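Local coordinates for GTP-binding protein (PDB 1WXQ), which probably binds GTP as an Obg-type GTPase and may hydrolyse nucleoside triphosphates, though its cellular role is unknown, at residues V5-K13 / G113-P121. Numbering follows the deposited sequence.
Sequences VVGKPNVGK and GKTDPEGQP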
ATOM      1  N   VAL A   5       8.352  -4.643  -0.951  1.00 23.40           N
ATOM      2  CA  VAL A   5       9.473  -3.718  -1.124  1.00 22.52           C
ATOM      3  C   VAL A   5      10.449  -4.277  -2.154  1.00 24.98           C
ATOM      4  O   VAL A   5      11.039  -5.346  -1.954  1.00 22.14           O
ATOM      5  CB  VAL A   5      10.223  -3.500   0.193  1.00 24.50           C
ATOM      6  CG1 VAL A   5      11.333  -2.500  -0.008  1.00 24.27           C
ATOM      7  CG2 VAL A   5       9.263  -3.026   1.269  1.00 23.13           C
ATOM      8  N   VAL A   6      10.624  -3.542  -3.251  1.00 27.80           N
ATOM      9  CA  VAL A   6      11.476  -3.985  -4.341  1.00 29.26           C
ATOM     10  C   VAL A   6      12.528  -2.950  -4.684  1.00 29.62           C
ATOM     11  O   VAL A   6      12.402  -1.789  -4.305  1.00 32.47           O
ATOM     12  CB  VAL A   6      10.646  -4.238  -5.624  1.00 27.39           C
ATOM     13  CG1 VAL A   6       9.534  -5.231  -5.348  1.00 30.63           C
ATOM     14  CG2 VAL A   6      10.053  -2.925  -6.120  1.00 31.73           C
ATOM     15  N   GLY A   7      13.542  -3.374  -5.436  1.00 29.63           N
ATOM     16  CA  GLY A   7      14.603  -2.468  -5.842  1.00 30.34           C
ATOM     17  C   GLY A   7      15.843  -3.195  -6.344  1.00 31.11           C
ATOM     18  O   GLY A   7      15.957  -4.405  -6.201  1.00 33.49           O
ATOM     19  N   LYS A   8      16.770  -2.473  -6.958  1.00 30.73           N
ATOM     20  CA  LYS A   8      17.989  -3.111  -7.420  1.00 31.39           C
ATOM     21  C   LYS A   8      18.880  -3.250  -6.179  1.00 33.19           C
ATOM     22  O   LYS A   8      18.538  -2.742  -5.115  1.00 32.74           O
ATOM     23  CB  LYS A   8      18.658  -2.260  -8.493  1.00 31.13           C
ATOM     24  CG  LYS A   8      18.956  -0.836  -8.091  1.00 29.51           C
ATOM     25  CD  LYS A   8      19.582  -0.073  -9.266  1.00 27.82           C
ATOM     26  CE  LYS A   8      19.945   1.390  -8.918  1.00 27.90           C
ATOM     27  NZ  LYS A   8      20.686   2.072 -10.032  1.00 33.56           N
ATOM     28  N   PRO A   9      20.019  -3.959  -6.284  1.00 34.88           N
ATOM     29  CA  PRO A   9      20.863  -4.088  -5.090  1.00 34.84           C
ATOM     30  C   PRO A   9      21.731  -2.839  -4.850  1.00 34.05           C
ATOM     31  O   PRO A   9      22.025  -2.086  -5.774  1.00 36.01           O
ATOM     32  CB  PRO A   9      21.610  -5.389  -5.355  1.00 34.47           C
ATOM     33  CG  PRO A   9      21.855  -5.295  -6.825  1.00 33.99           C
ATOM     34  CD  PRO A   9      20.518  -4.825  -7.371  1.00 35.43           C
ATOM     35  N   ASN A  10      22.115  -2.620  -3.600  1.00 32.64           N
ATOM     36  CA  ASN A  10      22.973  -1.493  -3.218  1.00 31.93           C
ATOM     37  C   ASN A  10      22.389  -0.087  -3.162  1.00 32.05           C
ATOM     38  O   ASN A  10      23.135   0.891  -3.142  1.00 32.75           O
ATOM     39  CB  ASN A  10      24.216  -1.481  -4.118  1.00 32.86           C
ATOM     40  CG  ASN A  10      24.972  -2.805  -4.088  1.00 33.54           C
ATOM     41  OD1 ASN A  10      25.183  -3.391  -3.017  1.00 23.20           O
ATOM     42  ND2 ASN A  10      25.388  -3.278  -5.267  1.00 34.71           N
ATOM     43  N   VAL A  11      21.062   0.017  -3.137  1.00 28.75           N
ATOM     44  CA  VAL A  11      20.400   1.312  -3.036  1.00 27.85           C
ATOM     45  C   VAL A  11      19.734   1.410  -1.658  1.00 26.50           C
ATOM     46  O   VAL A  11      19.099   2.417  -1.328  1.00 26.58           O
ATOM     47  CB  VAL A  11      19.325   1.501  -4.149  1.00 29.42           C
ATOM     48  CG1 VAL A  11      19.950   1.316  -5.511  1.00 32.33           C
ATOM     49  CG2 VAL A  11      18.180   0.515  -3.961  1.00 27.64           C
ATOM     50  N   GLY A  12      19.877   0.349  -0.862  1.00 26.11           N
ATOM     51  CA  GLY A  12      19.304   0.320   0.474  1.00 25.09           C
ATOM     52  C   GLY A  12      17.937  -0.345   0.585  1.00 25.65           C
ATOM     53  O   GLY A  12      17.249  -0.212   1.617  1.00 25.26           O
ATOM     54  N   LYS A  13      17.537  -1.067  -0.459  1.00 25.12           N
ATOM     55  CA  LYS A  13      16.236  -1.742  -0.465  1.00 27.32           C
ATOM     56  C   LYS A  13      16.033  -2.661   0.739  1.00 27.14           C
ATOM     57  O   LYS A  13      14.973  -2.639   1.384  1.00 27.55           O
ATOM     58  CB  LYS A  13      16.058  -2.553  -1.756  1.00 26.27           C
ATOM     59  CG  LYS A  13      15.741  -4.021  -1.523  1.00 27.51           C
ATOM     60  CD  LYS A  13      14.449  -4.446  -2.183  1.00 28.58           C
ATOM     61  CE  LYS A  13      14.072  -5.864  -1.760  1.00 32.10           C
ATOM     62  NZ  LYS A  13      15.204  -6.835  -1.885  1.00 24.31           N
ATOM     63  N   GLY A 113      21.904   8.568  -7.795  1.00 35.55           N
ATOM     64  CA  GLY A 113      22.107   8.117  -9.162  1.00 38.04           C
ATOM     65  C   GLY A 113      23.530   7.651  -9.411  1.00 39.85           C
ATOM     66  O   GLY A 113      24.008   7.666 -10.542  1.00 39.74           O
ATOM     67  N   LYS A 114      24.211   7.238  -8.348  1.00 41.35           N
ATOM     68  CA  LYS A 114      25.581   6.766  -8.458  1.00 43.18           C
ATOM     69  C   LYS A 114      25.630   5.238  -8.524  1.00 43.46           C
ATOM     70  O   LYS A 114      26.661   4.627  -8.231  1.00 43.14           O
ATOM     71  CB  LYS A 114      26.406   7.267  -7.262  1.00 43.32           C
ATOM     72  CG  LYS A 114      27.540   8.232  -7.619  1.00 45.55           C
ATOM     73  CD  LYS A 114      27.036   9.614  -8.011  1.00 49.23           C
ATOM     74  CE  LYS A 114      28.196  10.534  -8.408  1.00 53.24           C
ATOM     75  NZ  LYS A 114      27.770  11.942  -8.694  1.00 49.52           N
ATOM     76  N   THR A 115      24.511   4.623  -8.899  1.00 42.98           N
ATOM     77  CA  THR A 115      24.443   3.166  -9.015  1.00 45.28           C
ATOM     78  C   THR A 115      23.975   2.712 -10.396  1.00 46.75           C
ATOM     79  O   THR A 115      23.116   3.341 -11.015  1.00 44.61           O
ATOM     80  CB  THR A 115      23.521   2.545  -7.940  1.00 45.80           C
ATOM     81  OG1 THR A 115      22.298   3.290  -7.855  1.00 44.15           O
ATOM     82  CG2 THR A 115      24.220   2.536  -6.589  1.00 45.79           C
ATOM     83  N   ASP A 116      24.561   1.609 -10.859  1.00 49.80           N
ATOM     84  CA  ASP A 116      24.278   1.017 -12.170  1.00 52.47           C
ATOM     85  C   ASP A 116      22.943   0.276 -12.176  1.00 54.16           C
ATOM     86  O   ASP A 116      22.378  -0.005 -11.119  1.00 54.96           O
ATOM     87  CB  ASP A 116      25.402   0.034 -12.518  1.00 52.81           C
ATOM     88  CG  ASP A 116      25.644  -0.088 -14.008  1.00 57.82           C
ATOM     89  OD1 ASP A 116      25.793   0.957 -14.684  1.00 63.70           O
ATOM     90  OD2 ASP A 116      25.703  -1.232 -14.505  1.00 65.33           O
ATOM     91  N   PRO A 117      22.405  -0.024 -13.369  1.00 54.32           N
ATOM     92  CA  PRO A 117      21.134  -0.745 -13.395  1.00 54.16           C
ATOM     93  C   PRO A 117      21.272  -2.070 -12.639  1.00 55.43           C
ATOM     94  O   PRO A 117      20.361  -2.488 -11.918  1.00 56.04           O
ATOM     95  CB  PRO A 117      20.891  -0.937 -14.882  1.00 53.60           C
ATOM     96  CG  PRO A 117      21.398   0.351 -15.439  1.00 52.38           C
ATOM     97  CD  PRO A 117      22.714   0.525 -14.701  1.00 54.47           C
ATOM     98  N   GLU A 118      22.423  -2.719 -12.799  1.00 55.82           N
ATOM     99  CA  GLU A 118      22.677  -3.982 -12.121  1.00 56.37           C
ATOM    100  C   GLU A 118      23.054  -3.725 -10.666  1.00 56.54           C
ATOM    101  O   GLU A 118      23.234  -4.659  -9.882  1.00 56.78           O
ATOM    102  CB  GLU A 118      23.798  -4.763 -12.820  1.00 57.56           C
ATOM    103  CG  GLU A 118      23.451  -5.291 -14.214  1.00 58.76           C
ATOM    104  CD  GLU A 118      23.614  -4.246 -15.310  1.00 63.21           C
ATOM    105  OE1 GLU A 118      24.706  -3.643 -15.385  1.00 61.49           O
ATOM    106  OE2 GLU A 118      22.665  -4.032 -16.104  1.00 65.53           O
ATOM    107  N   GLY A 119      23.189  -2.448 -10.316  1.00 56.07           N
ATOM    108  CA  GLY A 119      23.513  -2.079  -8.948  1.00 54.96           C
ATOM    109  C   GLY A 119      24.972  -1.952  -8.535  1.00 54.56           C
ATOM    110  O   GLY A 119      25.315  -2.300  -7.410  1.00 52.79           O
ATOM    111  N   GLN A 120      25.830  -1.437  -9.412  1.00 55.07           N
ATOM    112  CA  GLN A 120      27.248  -1.291  -9.084  1.00 56.64           C
ATOM    113  C   GLN A 120      27.714   0.150  -9.378  1.00 55.86           C
ATOM    114  O   GLN A 120      27.223   0.793 -10.295  1.00 56.49           O
ATOM    115  CB  GLN A 120      28.036  -2.387  -9.802  1.00 56.99           C
ATOM    116  CG  GLN A 120      27.627  -3.785  -9.322  1.00 63.39           C
ATOM    117  CD  GLN A 120      28.160  -4.911 -10.187  1.00 69.28           C
ATOM    118  OE1 GLN A 120      27.904  -6.092  -9.919  1.00 68.75           O
ATOM    119  NE2 GLN A 120      28.898  -4.557 -11.234  1.00 72.15           N
ATOM    120  N   PRO A 121      28.683   0.668  -8.599  1.00 54.72           N
ATOM    121  CA  PRO A 121      29.205   2.035  -8.768  1.00 53.90           C
ATOM    122  C   PRO A 121      29.339   2.516 -10.207  1.00 53.32           C
ATOM    123  O   PRO A 121      29.795   1.787 -11.092  1.00 53.45           O
ATOM    124  CB  PRO A 121      30.559   1.966  -8.078  1.00 54.19           C
ATOM    125  CG  PRO A 121      30.373   0.955  -7.022  1.00 53.59           C
ATOM    126  CD  PRO A 121      29.322  -0.019  -7.464  1.00 54.34           C
TER
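K8 starts out with CG wedged between its backbone N and carbonyl carbon (chi1 55°), then runs fully extended, which carries NZ straight into the 113-121 loop toward T115 and D116. T115 OG1 likewise sits between its own backbone N and carbonyl carbon (chi1 46°), and K8 NZ donates to T115 OG1 at 3.0 Å. K8 NZ also donates to D116 O, 2.9 Å away and approached from above the carbonyl plane, and more weakly to T115 O. G119 N, closing the type I turn from D116 to G119, reaches D116 O from the opposite face, so two donors grip that one oxygen. Farther along, N10 ND2 also points at G119 O, but the modelled approach is too short to trust in detail. P9 lays CG 3.4 Å from E118 O, and G119 CA makes a CA-H...O contact with P9 O at 3.5 Å. Outside the loop, D130 forms a salt bridge with K8 NZ, while D110 hydrogen-bonds T115 OG1. Cutting K8 back to an alanine is likely to cost D130 this salt bridge and leave D116 O with G119 N as its donor within the two segments. One ammonium group, ringed by these oxygens, thus probably fixes the loop against what looks like a P-loop (G7, G12 and K13) by charge more than by packing.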